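Local coordinates for protein glutathione S-transferase (Ceriporiopsis subvermispora, PDB 6J3E) that probably conjugates glutathione to small electrophilic compounds, acting as a serine-type glutathione S-transferase, at residues Ile55-Thr60 against Leu71-Asp76; Lys34-Lys39 against Arg91-Thr96; Pro133-Gln138 against Glu145-Thr150. All blocks are in the same frame, centred on the assembly; numbering follows the deposited sequence.

Contact 1: residues Ile55-Thr60 against Leu71-Asp76; sequences IGAEPT and LPVIHD
I55 holds CG1 in the crowded position between its own backbone N and carbonyl carbon (chi1 59°), and the extended remainder of the chain carries CD1 down toward V73. V73 meets it with CG1, which lies anti to the backbone N (chi1 173°), a setting that points this methyl at the loop; the two side chains reach toward each other tip to tip, with I55 CD1 4.0 Å from V73 CG1. The same V73 methyl is also touched by A57, whose CB comes within 3.8 Å of CG1 and 4.2 Å of V73 CG2. One valine thus serves two residues on either side of G56, where a Schellman motif with positive phi ends helix 48-55 and turns the chain back over the strand. This illustrates how a loop is laid on a thioredoxin-type sheet: strand 73-76 follows the cis-proline P72, preceded by L71, a glutathione-binding residue. T82 adds to the covering, touching A57 and V73 while its OG1 bonds to I55 O and H75 ND1. Between the segments themselves the touching groups are all methyls; such a contact has no directional bond, and its geometry rests on fit and on the polar links made beside it.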
ATOM      1  N   ILE A  55       2.754  30.937 -10.383  1.00 61.83           N
ATOM      2  CA  ILE A  55       3.133  30.903  -8.978  1.00 56.17           C
ATOM      3  C   ILE A  55       4.313  29.987  -8.716  1.00 59.04           C
ATOM      4  O   ILE A  55       4.771  29.886  -7.564  1.00 58.93           O
ATOM      5  CB  ILE A  55       1.933  30.507  -8.101  1.00 63.67           C
ATOM      6  CG1 ILE A  55       1.403  29.139  -8.511  1.00 59.98           C
ATOM      7  CG2 ILE A  55       0.804  31.528  -8.232  1.00 59.32           C
ATOM      8  CD1 ILE A  55       0.286  28.677  -7.623  1.00 58.89           C
ATOM      9  N   GLY A  56       4.838  29.332  -9.746  1.00 56.02           N
ATOM     10  CA  GLY A  56       6.020  28.516  -9.559  1.00 56.44           C
ATOM     11  C   GLY A  56       5.773  27.207  -8.847  1.00 55.63           C
ATOM     12  O   GLY A  56       6.640  26.742  -8.108  1.00 56.33           O
ATOM     13  N   ALA A  57       4.619  26.589  -9.063  1.00 60.95           N
ATOM     14  CA  ALA A  57       4.312  25.315  -8.431  1.00 51.80           C
ATOM     15  C   ALA A  57       5.018  24.173  -9.146  1.00 47.38           C
ATOM     16  O   ALA A  57       5.220  24.208 -10.359  1.00 57.12           O
ATOM     17  CB  ALA A  57       2.807  25.073  -8.436  1.00 49.87           C
ATOM     18  N   GLU A  58       5.386  23.152  -8.381  1.00 54.95           N
ATOM     19  CA  GLU A  58       5.912  21.928  -8.975  1.00 57.06           C
ATOM     20  C   GLU A  58       4.781  21.138  -9.628  1.00 53.52           C
ATOM     21  O   GLU A  58       3.689  21.051  -9.070  1.00 51.14           O
ATOM     22  CB  GLU A  58       6.590  21.048  -7.922  1.00 49.67           C
ATOM     23  CG  GLU A  58       7.762  21.699  -7.218  1.00 55.25           C
ATOM     24  CD  GLU A  58       9.027  21.681  -8.063  1.00 63.84           C
ATOM     25  OE1 GLU A  58       9.084  20.851  -9.007  1.00 63.51           O
ATOM     26  OE2 GLU A  58       9.959  22.485  -7.780  1.00 66.99           O
ATOM     27  N   PRO A  59       5.013  20.565 -10.804  1.00 53.15           N
ATOM     28  CA  PRO A  59       4.096  19.545 -11.328  1.00 49.56           C
ATOM     29  C   PRO A  59       4.129  18.304 -10.447  1.00 53.05           C
ATOM     30  O   PRO A  59       5.132  18.011  -9.803  1.00 51.40           O
ATOM     31  CB  PRO A  59       4.663  19.246 -12.716  1.00 48.28           C
ATOM     32  CG  PRO A  59       6.142  19.535 -12.566  1.00 52.84           C
ATOM     33  CD  PRO A  59       6.224  20.711 -11.629  1.00 50.71           C
ATOM     34  N   THR A  60       3.033  17.541 -10.447  1.00 57.32           N
ATOM     35  CA  THR A  60       2.981  16.334  -9.625  1.00 54.71           C
ATOM     36  C   THR A  60       3.385  15.068 -10.370  1.00 53.51           C
ATOM     37  O   THR A  60       3.489  14.011  -9.742  1.00 59.68           O
ATOM     38  CB  THR A  60       1.588  16.149  -9.044  1.00 50.33           C
ATOM     39  OG1 THR A  60       0.619  16.151 -10.103  1.00 48.40           O
ATOM     40  CG2 THR A  60       1.301  17.268  -8.077  1.00 53.81           C
ATOM     41  N   LEU A  71      -4.053  20.400  -8.862  1.00 51.63           N
ATOM     42  CA  LEU A  71      -4.337  20.974  -7.555  1.00 49.44           C
ATOM     43  C   LEU A  71      -4.616  19.816  -6.604  1.00 54.34           C
ATOM     44  O   LEU A  71      -4.917  18.710  -7.060  1.00 54.40           O
ATOM     45  CB  LEU A  71      -5.517  21.937  -7.643  1.00 53.75           C
ATOM     46  CG  LEU A  71      -5.233  23.055  -8.648  1.00 56.51           C
ATOM     47  CD1 LEU A  71      -6.335  24.108  -8.602  1.00 55.07           C
ATOM     48  CD2 LEU A  71      -3.847  23.646  -8.343  1.00 47.92           C
ATOM     49  N   PRO A  72      -4.510  20.041  -5.284  1.00 56.68           N
ATOM     50  CA  PRO A  72      -4.249  21.289  -4.554  1.00 55.57           C
ATOM     51  C   PRO A  72      -2.838  21.851  -4.716  1.00 52.70           C
ATOM     52  O   PRO A  72      -1.886  21.095  -4.914  1.00 53.10           O
ATOM     53  CB  PRO A  72      -4.473  20.877  -3.096  1.00 53.98           C
ATOM     54  CG  PRO A  72      -4.106  19.428  -3.071  1.00 52.36           C
ATOM     55  CD  PRO A  72      -4.636  18.893  -4.366  1.00 50.99           C
ATOM     56  N   VAL A  73      -2.720  23.171  -4.625  1.00 50.71           N
ATOM     57  CA  VAL A  73      -1.442  23.842  -4.429  1.00 53.18           C
ATOM     58  C   VAL A  73      -1.636  24.925  -3.376  1.00 51.79           C
ATOM     59  O   VAL A  73      -2.701  25.547  -3.303  1.00 58.40           O
ATOM     60  CB  VAL A  73      -0.910  24.435  -5.748  1.00 50.86           C
ATOM     61  CG1 VAL A  73       0.325  25.259  -5.500  1.00 51.32           C
ATOM     62  CG2 VAL A  73      -0.582  23.328  -6.724  1.00 50.44           C
ATOM     63  N   ILE A  74      -0.628  25.145  -2.544  1.00 50.55           N
ATOM     64  CA  ILE A  74      -0.664  26.280  -1.630  1.00 59.62           C
ATOM     65  C   ILE A  74       0.554  27.161  -1.873  1.00 59.67           C
ATOM     66  O   ILE A  74       1.635  26.676  -2.220  1.00 57.45           O
ATOM     67  CB  ILE A  74      -0.733  25.872  -0.141  1.00 57.43           C
ATOM     68  CG1 ILE A  74       0.490  25.049   0.263  1.00 52.25           C
ATOM     69  CG2 ILE A  74      -2.038  25.159   0.154  1.00 55.18           C
ATOM     70  CD1 ILE A  74       0.654  24.937   1.762  1.00 51.26           C
ATOM     71  N   HIS A  75       0.364  28.473  -1.702  1.00 61.09           N
ATOM     72  CA  HIS A  75       1.468  29.420  -1.620  1.00 63.12           C
ATOM     73  C   HIS A  75       1.436  30.105  -0.265  1.00 63.47           C
ATOM     74  O   HIS A  75       0.404  30.661   0.136  1.00 65.29           O
ATOM     75  CB  HIS A  75       1.450  30.481  -2.719  1.00 61.40           C
ATOM     76  CG  HIS A  75       2.508  31.520  -2.527  1.00 66.21           C
ATOM     77  ND1 HIS A  75       3.846  31.252  -2.716  1.00 64.91           N
ATOM     78  CD2 HIS A  75       2.437  32.803  -2.097  1.00 62.95           C
ATOM     79  CE1 HIS A  75       4.553  32.331  -2.432  1.00 63.73           C
ATOM     80  NE2 HIS A  75       3.721  33.288  -2.061  1.00 64.90           N
ATOM     81  N   ASP A  76       2.574  30.057   0.430  1.00 65.27           N
ATOM     82  CA  ASP A  76       2.726  30.556   1.792  1.00 65.60           C
ATOM     83  C   ASP A  76       3.553  31.828   1.736  1.00 66.97           C
ATOM     84  O   ASP A  76       4.792  31.760   1.700  1.00 66.05           O
ATOM     85  CB  ASP A  76       3.404  29.507   2.680  1.00 60.65           C
ATOM     86  CG  ASP A  76       3.399  29.895   4.151  1.00 66.86           C
ATOM     87  OD1 ASP A  76       2.790  30.941   4.477  1.00 65.60           O
ATOM     88  OD2 ASP A  76       3.971  29.149   4.984  1.00 64.11           O
TER

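Contact 2: residues Lys34-Lys39 against Arg91-Thr96; sequences KGIPYK and RYLDKT
K34 lies obliquely across L93 and meets D94 at about a right angle, joining two helices of the thioredoxin-like domain. At the end of helix 22-34 a Schellman motif, with G35 as C-prime residue, turns the chain toward strand 38-42, while L93 and D94 sit on helix 86-96. The lysine's aliphatic part rests on the leucine: K34 CD and CE each come to 3.6 Å from L93 CB. A bend at the last torsion (chi4 -69°) then swings the ammonium group aside to D94, forming a salt bridge. I36 approaches the same leucine at a slant, its CD1 4.0 Å from L93 CD2, and L93 is thus packed by the methylenes of K34 and the end of I36. The charged end has further partners: K34 NZ also bonds to P101 O, and the D94 carboxylate accepts from V103 N and I104 N, tying the helix to the following loop. A methionine in place of K34 would probably leave D94 without its positive mate and P101 O without this donor. In the bridge itself K34 NZ lies 2.6 Å from D94 OD1 and uses the anti lone pair of that oxygen, the one turned away from OD2.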
ATOM      1  N   LYS A  34      -5.236  21.498  11.223  1.00 64.48           N
ATOM      2  CA  LYS A  34      -4.073  22.167  11.800  1.00 63.40           C
ATOM      3  C   LYS A  34      -4.410  23.561  12.307  1.00 64.47           C
ATOM      4  O   LYS A  34      -3.670  24.096  13.143  1.00 69.31           O
ATOM      5  CB  LYS A  34      -2.934  22.252  10.784  1.00 63.43           C
ATOM      6  CG  LYS A  34      -2.141  20.963  10.632  1.00 60.68           C
ATOM      7  CD  LYS A  34      -1.002  21.159   9.649  1.00 58.69           C
ATOM      8  CE  LYS A  34      -0.017  20.002   9.719  1.00 60.51           C
ATOM      9  NZ  LYS A  34       0.754  19.974  11.007  1.00 58.41           N
ATOM     10  N   GLY A  35      -5.504  24.144  11.832  1.00 57.85           N
ATOM     11  CA  GLY A  35      -5.928  25.445  12.290  1.00 59.15           C
ATOM     12  C   GLY A  35      -5.221  26.608  11.639  1.00 69.77           C
ATOM     13  O   GLY A  35      -5.171  27.689  12.234  1.00 72.15           O
ATOM     14  N   ILE A  36      -4.677  26.428  10.436  1.00 68.30           N
ATOM     15  CA  ILE A  36      -3.935  27.478   9.738  1.00 60.19           C
ATOM     16  C   ILE A  36      -4.904  28.296   8.892  1.00 64.86           C
ATOM     17  O   ILE A  36      -5.717  27.730   8.146  1.00 67.03           O
ATOM     18  CB  ILE A  36      -2.801  26.884   8.887  1.00 58.88           C
ATOM     19  CG1 ILE A  36      -1.940  25.960   9.751  1.00 60.82           C
ATOM     20  CG2 ILE A  36      -1.939  27.990   8.292  1.00 60.84           C
ATOM     21  CD1 ILE A  36      -0.917  25.152   8.987  1.00 63.92           C
ATOM     22  N   PRO A  37      -4.884  29.621   9.000  1.00 68.49           N
ATOM     23  CA  PRO A  37      -5.755  30.439   8.153  1.00 62.03           C
ATOM     24  C   PRO A  37      -5.277  30.416   6.720  1.00 65.47           C
ATOM     25  O   PRO A  37      -4.073  30.366   6.443  1.00 68.68           O
ATOM     26  CB  PRO A  37      -5.612  31.841   8.748  1.00 63.82           C
ATOM     27  CG  PRO A  37      -4.246  31.828   9.347  1.00 68.18           C
ATOM     28  CD  PRO A  37      -4.070  30.444   9.910  1.00 63.28           C
ATOM     29  N   TYR A  38      -6.234  30.478   5.801  1.00 62.18           N
ATOM     30  CA  TYR A  38      -5.884  30.516   4.394  1.00 64.99           C
ATOM     31  C   TYR A  38      -6.996  31.188   3.619  1.00 63.27           C
ATOM     32  O   TYR A  38      -8.123  31.319   4.098  1.00 65.75           O
ATOM     33  CB  TYR A  38      -5.650  29.116   3.837  1.00 64.35           C
ATOM     34  CG  TYR A  38      -6.836  28.211   4.045  1.00 62.26           C
ATOM     35  CD1 TYR A  38      -6.996  27.516   5.236  1.00 63.14           C
ATOM     36  CD2 TYR A  38      -7.797  28.053   3.059  1.00 60.60           C
ATOM     37  CE1 TYR A  38      -8.065  26.691   5.431  1.00 62.32           C
ATOM     38  CE2 TYR A  38      -8.870  27.225   3.249  1.00 62.02           C
ATOM     39  CZ  TYR A  38      -8.994  26.547   4.443  1.00 61.12           C
ATOM     40  OH  TYR A  38     -10.047  25.710   4.658  1.00 60.55           O
ATOM     41  N   LYS A  39      -6.657  31.592   2.407  1.00 62.29           N
ATOM     42  CA  LYS A  39      -7.607  32.136   1.456  1.00 67.61           C
ATOM     43  C   LYS A  39      -7.716  31.171   0.279  1.00 67.35           C
ATOM     44  O   LYS A  39      -6.698  30.657  -0.204  1.00 63.89           O
ATOM     45  CB  LYS A  39      -7.137  33.522   1.002  1.00 70.03           C
ATOM     46  CG  LYS A  39      -7.956  34.160  -0.105  1.00 77.61           C
ATOM     47  CD  LYS A  39      -7.306  35.460  -0.596  1.00 85.18           C
ATOM     48  CE  LYS A  39      -5.792  35.336  -0.706  1.00 79.98           C
ATOM     49  NZ  LYS A  39      -5.303  35.803  -2.032  1.00 84.54           N
ATOM     50  N   ARG A  91       3.254  17.473   4.679  1.00 51.85           N
ATOM     51  CA  ARG A  91       4.576  17.449   5.298  1.00 54.26           C
ATOM     52  C   ARG A  91       5.108  18.852   5.480  1.00 57.71           C
ATOM     53  O   ARG A  91       5.706  19.162   6.516  1.00 57.87           O
ATOM     54  CB  ARG A  91       5.558  16.623   4.470  1.00 48.76           C
ATOM     55  CG  ARG A  91       5.167  15.155   4.383  1.00 53.23           C
ATOM     56  CD  ARG A  91       6.151  14.346   3.565  1.00 54.42           C
ATOM     57  NE  ARG A  91       5.974  12.922   3.772  1.00 53.27           N
ATOM     58  CZ  ARG A  91       5.040  12.209   3.177  1.00 57.47           C
ATOM     59  NH1 ARG A  91       4.965  10.902   3.426  1.00 60.68           N
ATOM     60  NH2 ARG A  91       4.159  12.781   2.326  1.00 54.64           N
ATOM     61  N   TYR A  92       4.912  19.706   4.470  1.00 56.85           N
ATOM     62  CA  TYR A  92       5.336  21.088   4.598  1.00 54.44           C
ATOM     63  C   TYR A  92       4.630  21.759   5.762  1.00 55.10           C
ATOM     64  O   TYR A  92       5.252  22.487   6.539  1.00 60.20           O
ATOM     65  CB  TYR A  92       5.062  21.840   3.308  1.00 53.52           C
ATOM     66  CG  TYR A  92       5.193  23.320   3.501  1.00 58.06           C
ATOM     67  CD1 TYR A  92       6.432  23.948   3.362  1.00 55.33           C
ATOM     68  CD2 TYR A  92       4.081  24.097   3.844  1.00 56.85           C
ATOM     69  CE1 TYR A  92       6.561  25.306   3.543  1.00 56.86           C
ATOM     70  CE2 TYR A  92       4.201  25.455   4.033  1.00 60.63           C
ATOM     71  CZ  TYR A  92       5.444  26.053   3.877  1.00 60.68           C
ATOM     72  OH  TYR A  92       5.553  27.397   4.074  1.00 59.75           O
ATOM     73  N   LEU A  93       3.323  21.550   5.884  1.00 53.91           N
ATOM     74  CA  LEU A  93       2.597  22.160   6.992  1.00 58.70           C
ATOM     75  C   LEU A  93       3.095  21.645   8.345  1.00 61.51           C
ATOM     76  O   LEU A  93       3.210  22.424   9.303  1.00 59.64           O
ATOM     77  CB  LEU A  93       1.102  21.914   6.822  1.00 58.85           C
ATOM     78  CG  LEU A  93       0.550  22.589   5.571  1.00 55.91           C
ATOM     79  CD1 LEU A  93      -0.941  22.342   5.441  1.00 46.40           C
ATOM     80  CD2 LEU A  93       0.884  24.074   5.606  1.00 55.29           C
ATOM     81  N   ASP A  94       3.388  20.334   8.447  1.00 56.18           N
ATOM     82  CA  ASP A  94       4.001  19.780   9.660  1.00 58.40           C
ATOM     83  C   ASP A  94       5.285  20.526  10.001  1.00 58.52           C
ATOM     84  O   ASP A  94       5.511  20.917  11.148  1.00 59.26           O
ATOM     85  CB  ASP A  94       4.329  18.287   9.482  1.00 52.15           C
ATOM     86  CG  ASP A  94       3.205  17.343   9.918  1.00 58.27           C
ATOM     87  OD1 ASP A  94       2.107  17.809  10.303  1.00 57.53           O
ATOM     88  OD2 ASP A  94       3.430  16.101   9.847  1.00 60.33           O
ATOM     89  N   LYS A  95       6.140  20.723   9.000  1.00 56.51           N
ATOM     90  CA  LYS A  95       7.502  21.179   9.229  1.00 61.80           C
ATOM     91  C   LYS A  95       7.580  22.695   9.372  1.00 62.54           C
ATOM     92  O   LYS A  95       8.476  23.210  10.049  1.00 62.54           O
ATOM     93  CB  LYS A  95       8.398  20.672   8.091  1.00 54.81           C
ATOM     94  CG  LYS A  95       9.528  21.599   7.694  1.00 63.50           C
ATOM     95  CD  LYS A  95       9.836  21.484   6.211  1.00 65.26           C
ATOM     96  CE  LYS A  95      10.693  22.658   5.728  1.00 74.39           C
ATOM     97  NZ  LYS A  95      10.710  22.749   4.236  1.00 75.21           N
ATOM     98  N   THR A  96       6.644  23.423   8.792  1.00 59.26           N
ATOM     99  CA  THR A  96       6.710  24.872   8.875  1.00 61.23           C
ATOM    100  C   THR A  96       5.926  25.421  10.064  1.00 62.38           C
ATOM    101  O   THR A  96       6.285  26.479  10.593  1.00 66.31           O
ATOM    102  CB  THR A  96       6.227  25.468   7.543  1.00 63.98           C
ATOM    103  OG1 THR A  96       7.075  24.990   6.493  1.00 54.36           O
ATOM    104  CG2 THR A  96       6.256  26.994   7.541  1.00 63.75           C
TER

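Contact 3: residues Pro133-Gln138 against Glu145-Thr150; sequences PATNAQ and EFFRRT
The side chains of F147 and N136 slide past each other in opposite directions, ring and amide planes 26° apart, while the amide stands at 90° to the guanidinium of R148. Against the phenyl ring N136 brings CB, 3.7 Å from F147 CD2, and OD1, 3.6 Å from the same carbon. The T135 side chain crosses that of F147 at about a right angle, with T135 OG1 3.6 Å from F147 CZ; beyond the segments, Y45 meets F147 edge-to-face. N136 can reach between its neighbours because CG is anti to the backbone N (chi1 -179°), which directs the amide toward helix 141-153. N136 OD1 also lies 3.5 Å from R148 CB. N136 ND2 comes 3.5 Å from R148 NH2, but both are donors and do not bond. E144 joins the two: its OE1 accepts from N136 ND2 and pairs with R148 NE. E152 takes R148 NH1 and E161 takes R148 NH2, so the arginine's charge is probably balanced by several carboxylates. E144 thus links the two side chains without a direct bond between them. The whole belongs to two successive helices of the all-helical C-terminal domain of glutathione S-transferases, joined by a short loop: the end of helix 109-136 packs on helix 141-153, whose F147 lies beside the glutathione-binding residue R151.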
ATOM      1  N   PRO A 133     -17.326  10.543 -14.168  1.00 49.97           N
ATOM      2  CA  PRO A 133     -18.502  11.098 -14.851  1.00 51.12           C
ATOM      3  C   PRO A 133     -19.363  11.933 -13.926  1.00 52.56           C
ATOM      4  O   PRO A 133     -19.838  13.005 -14.314  1.00 54.70           O
ATOM      5  CB  PRO A 133     -19.244   9.850 -15.342  1.00 49.72           C
ATOM      6  CG  PRO A 133     -18.206   8.791 -15.391  1.00 51.44           C
ATOM      7  CD  PRO A 133     -17.291   9.075 -14.257  1.00 52.19           C
ATOM      8  N   ALA A 134     -19.583  11.466 -12.702  1.00 49.15           N
ATOM      9  CA  ALA A 134     -20.347  12.266 -11.759  1.00 49.90           C
ATOM     10  C   ALA A 134     -19.710  13.640 -11.554  1.00 53.24           C
ATOM     11  O   ALA A 134     -20.417  14.653 -11.507  1.00 50.74           O
ATOM     12  CB  ALA A 134     -20.479  11.523 -10.431  1.00 54.24           C
ATOM     13  N   THR A 135     -18.375  13.712 -11.425  1.00 51.44           N
ATOM     14  CA  THR A 135     -17.839  15.044 -11.172  1.00 55.03           C
ATOM     15  C   THR A 135     -17.838  15.899 -12.421  1.00 51.31           C
ATOM     16  O   THR A 135     -17.814  17.130 -12.308  1.00 49.02           O
ATOM     17  CB  THR A 135     -16.425  15.019 -10.579  1.00 58.31           C
ATOM     18  OG1 THR A 135     -15.436  15.056 -11.619  1.00 59.83           O
ATOM     19  CG2 THR A 135     -16.227  13.832  -9.742  1.00 51.79           C
ATOM     20  N   ASN A 136     -17.887  15.282 -13.602  1.00 50.47           N
ATOM     21  CA  ASN A 136     -17.981  16.076 -14.821  1.00 53.80           C
ATOM     22  C   ASN A 136     -19.312  16.814 -14.887  1.00 54.35           C
ATOM     23  O   ASN A 136     -19.352  18.010 -15.194  1.00 53.75           O
ATOM     24  CB  ASN A 136     -17.797  15.192 -16.044  1.00 48.10           C
ATOM     25  CG  ASN A 136     -17.868  15.983 -17.331  1.00 55.97           C
ATOM     26  OD1 ASN A 136     -16.923  16.682 -17.674  1.00 53.56           O
ATOM     27  ND2 ASN A 136     -18.989  15.871 -18.056  1.00 52.21           N
ATOM     28  N   ALA A 137     -20.400  16.121 -14.549  1.00 51.70           N
ATOM     29  CA  ALA A 137     -21.742  16.683 -14.589  1.00 51.78           C
ATOM     30  C   ALA A 137     -21.945  17.838 -13.625  1.00 51.65           C
ATOM     31  O   ALA A 137     -22.997  18.479 -13.683  1.00 55.08           O
ATOM     32  CB  ALA A 137     -22.775  15.592 -14.279  1.00 51.06           C
ATOM     33  N   GLN A 138     -21.006  18.115 -12.723  1.00 52.52           N
ATOM     34  CA  GLN A 138     -21.180  19.239 -11.813  1.00 54.24           C
ATOM     35  C   GLN A 138     -20.090  20.285 -11.982  1.00 54.27           C
ATOM     36  O   GLN A 138     -19.997  21.213 -11.165  1.00 54.48           O
ATOM     37  CB  GLN A 138     -21.253  18.764 -10.360  1.00 54.26           C
ATOM     38  CG  GLN A 138     -20.059  17.964  -9.892  1.00 55.65           C
ATOM     39  CD  GLN A 138     -18.982  18.834  -9.297  1.00 56.87           C
ATOM     40  OE1 GLN A 138     -19.207  19.545  -8.304  1.00 57.38           O
ATOM     41  NE2 GLN A 138     -17.796  18.789  -9.899  1.00 54.64           N
ATOM     42  N   GLU A 145     -15.820  21.192 -20.449  1.00 57.97           N
ATOM     43  CA  GLU A 145     -15.236  20.946 -21.766  1.00 60.66           C
ATOM     44  C   GLU A 145     -13.874  20.275 -21.629  1.00 60.70           C
ATOM     45  O   GLU A 145     -13.595  19.252 -22.273  1.00 57.06           O
ATOM     46  CB  GLU A 145     -15.130  22.267 -22.546  1.00 60.24           C
ATOM     47  CG  GLU A 145     -14.637  22.140 -24.005  1.00 53.92           C
ATOM     48  CD  GLU A 145     -13.112  21.986 -24.140  1.00 62.53           C
ATOM     49  OE1 GLU A 145     -12.674  21.215 -25.023  1.00 62.30           O
ATOM     50  OE2 GLU A 145     -12.346  22.628 -23.378  1.00 64.51           O
ATOM     51  N   PHE A 146     -13.026  20.820 -20.748  1.00 59.86           N
ATOM     52  CA  PHE A 146     -11.687  20.279 -20.545  1.00 58.61           C
ATOM     53  C   PHE A 146     -11.732  18.883 -19.923  1.00 56.88           C
ATOM     54  O   PHE A 146     -11.013  17.972 -20.353  1.00 54.87           O
ATOM     55  CB  PHE A 146     -10.892  21.238 -19.660  1.00 60.39           C
ATOM     56  CG  PHE A 146      -9.475  20.803 -19.407  1.00 61.29           C
ATOM     57  CD1 PHE A 146      -9.182  19.889 -18.405  1.00 57.46           C
ATOM     58  CD2 PHE A 146      -8.426  21.332 -20.160  1.00 62.08           C
ATOM     59  CE1 PHE A 146      -7.872  19.498 -18.163  1.00 62.15           C
ATOM     60  CE2 PHE A 146      -7.114  20.943 -19.926  1.00 58.97           C
ATOM     61  CZ  PHE A 146      -6.833  20.030 -18.913  1.00 59.17           C
ATOM     62  N   PHE A 147     -12.538  18.708 -18.880  1.00 59.88           N
ATOM     63  CA  PHE A 147     -12.546  17.439 -18.155  1.00 59.25           C
ATOM     64  C   PHE A 147     -13.087  16.312 -19.026  1.00 58.45           C
ATOM     65  O   PHE A 147     -12.487  15.231 -19.122  1.00 55.48           O
ATOM     66  CB  PHE A 147     -13.380  17.582 -16.885  1.00 57.39           C
ATOM     67  CG  PHE A 147     -13.232  16.443 -15.935  1.00 58.69           C
ATOM     68  CD1 PHE A 147     -12.274  16.481 -14.946  1.00 52.48           C
ATOM     69  CD2 PHE A 147     -14.067  15.325 -16.022  1.00 56.89           C
ATOM     70  CE1 PHE A 147     -12.130  15.416 -14.058  1.00 54.42           C
ATOM     71  CE2 PHE A 147     -13.929  14.271 -15.135  1.00 51.69           C
ATOM     72  CZ  PHE A 147     -12.954  14.324 -14.151  1.00 49.56           C
ATOM     73  N   ARG A 148     -14.222  16.552 -19.679  1.00 57.40           N
ATOM     74  CA  ARG A 148     -14.814  15.515 -20.509  1.00 58.62           C
ATOM     75  C   ARG A 148     -13.864  15.093 -21.630  1.00 61.87           C
ATOM     76  O   ARG A 148     -13.667  13.891 -21.866  1.00 58.22           O
ATOM     77  CB  ARG A 148     -16.150  16.007 -21.059  1.00 53.08           C
ATOM     78  CG  ARG A 148     -16.801  15.011 -21.972  1.00 58.80           C
ATOM     79  CD  ARG A 148     -18.047  15.562 -22.629  1.00 53.23           C
ATOM     80  NE  ARG A 148     -19.194  15.619 -21.731  1.00 51.18           N
ATOM     81  CZ  ARG A 148     -19.960  14.562 -21.453  1.00 55.37           C
ATOM     82  NH1 ARG A 148     -19.687  13.364 -21.985  1.00 44.53           N
ATOM     83  NH2 ARG A 148     -21.003  14.697 -20.642  1.00 50.64           N
ATOM     84  N   ARG A 149     -13.231  16.068 -22.302  1.00 60.38           N
ATOM     85  CA  ARG A 149     -12.398  15.769 -23.467  1.00 59.30           C
ATOM     86  C   ARG A 149     -11.197  14.924 -23.080  1.00 58.13           C
ATOM     87  O   ARG A 149     -10.918  13.892 -23.704  1.00 57.94           O
ATOM     88  CB  ARG A 149     -11.924  17.067 -24.133  1.00 59.71           C
ATOM     89  CG  ARG A 149     -11.157  16.844 -25.446  1.00 54.00           C
ATOM     90  CD  ARG A 149     -10.007  17.827 -25.646  1.00 64.40           C
ATOM     91  NE  ARG A 149     -10.292  19.147 -25.081  1.00 65.42           N
ATOM     92  CZ  ARG A 149      -9.421  19.839 -24.350  1.00 64.15           C
ATOM     93  NH1 ARG A 149      -8.223  19.316 -24.104  1.00 59.37           N
ATOM     94  NH2 ARG A 149      -9.749  21.033 -23.848  1.00 64.18           N
ATOM     95  N   THR A 150     -10.465  15.363 -22.052  1.00 55.61           N
ATOM     96  CA  THR A 150      -9.253  14.663 -21.642  1.00 57.92           C
ATOM     97  C   THR A 150      -9.571  13.297 -21.038  1.00 58.85           C
ATOM     98  O   THR A 150      -8.888  12.309 -21.339  1.00 59.66           O
ATOM     99  CB  THR A 150      -8.456  15.525 -20.652  1.00 59.20           C
ATOM    100  OG1 THR A 150      -9.251  15.826 -19.497  1.00 58.82           O
ATOM    101  CG2 THR A 150      -8.032  16.826 -21.295  1.00 57.67           C
TER

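How the contacts relate
Contacts 1 and 2 belong to one thioredoxin-like domain, their centres about 14 Å apart. They meet directly through strand 73-76 and helix 86-96: I74 CD1 packs on L93 CD2 at 3.9 Å, and D76 OD2 probably hydrogen-bonds to Y92 OH at 2.5 Å. The sheet is covered by the loop of contact 1 and, through I74 turned the other way, by helix 86-96 of contact 2. Contact 3 lies in the helical domain, centred about 22 Å from the centre of contact 1 and 31 Å from that of contact 2, touching neither. The glutathione site, empty here, draws on both domains: L71 lies in contact 1, S86 begins the helix of contact 2, and R151 follows contact 3.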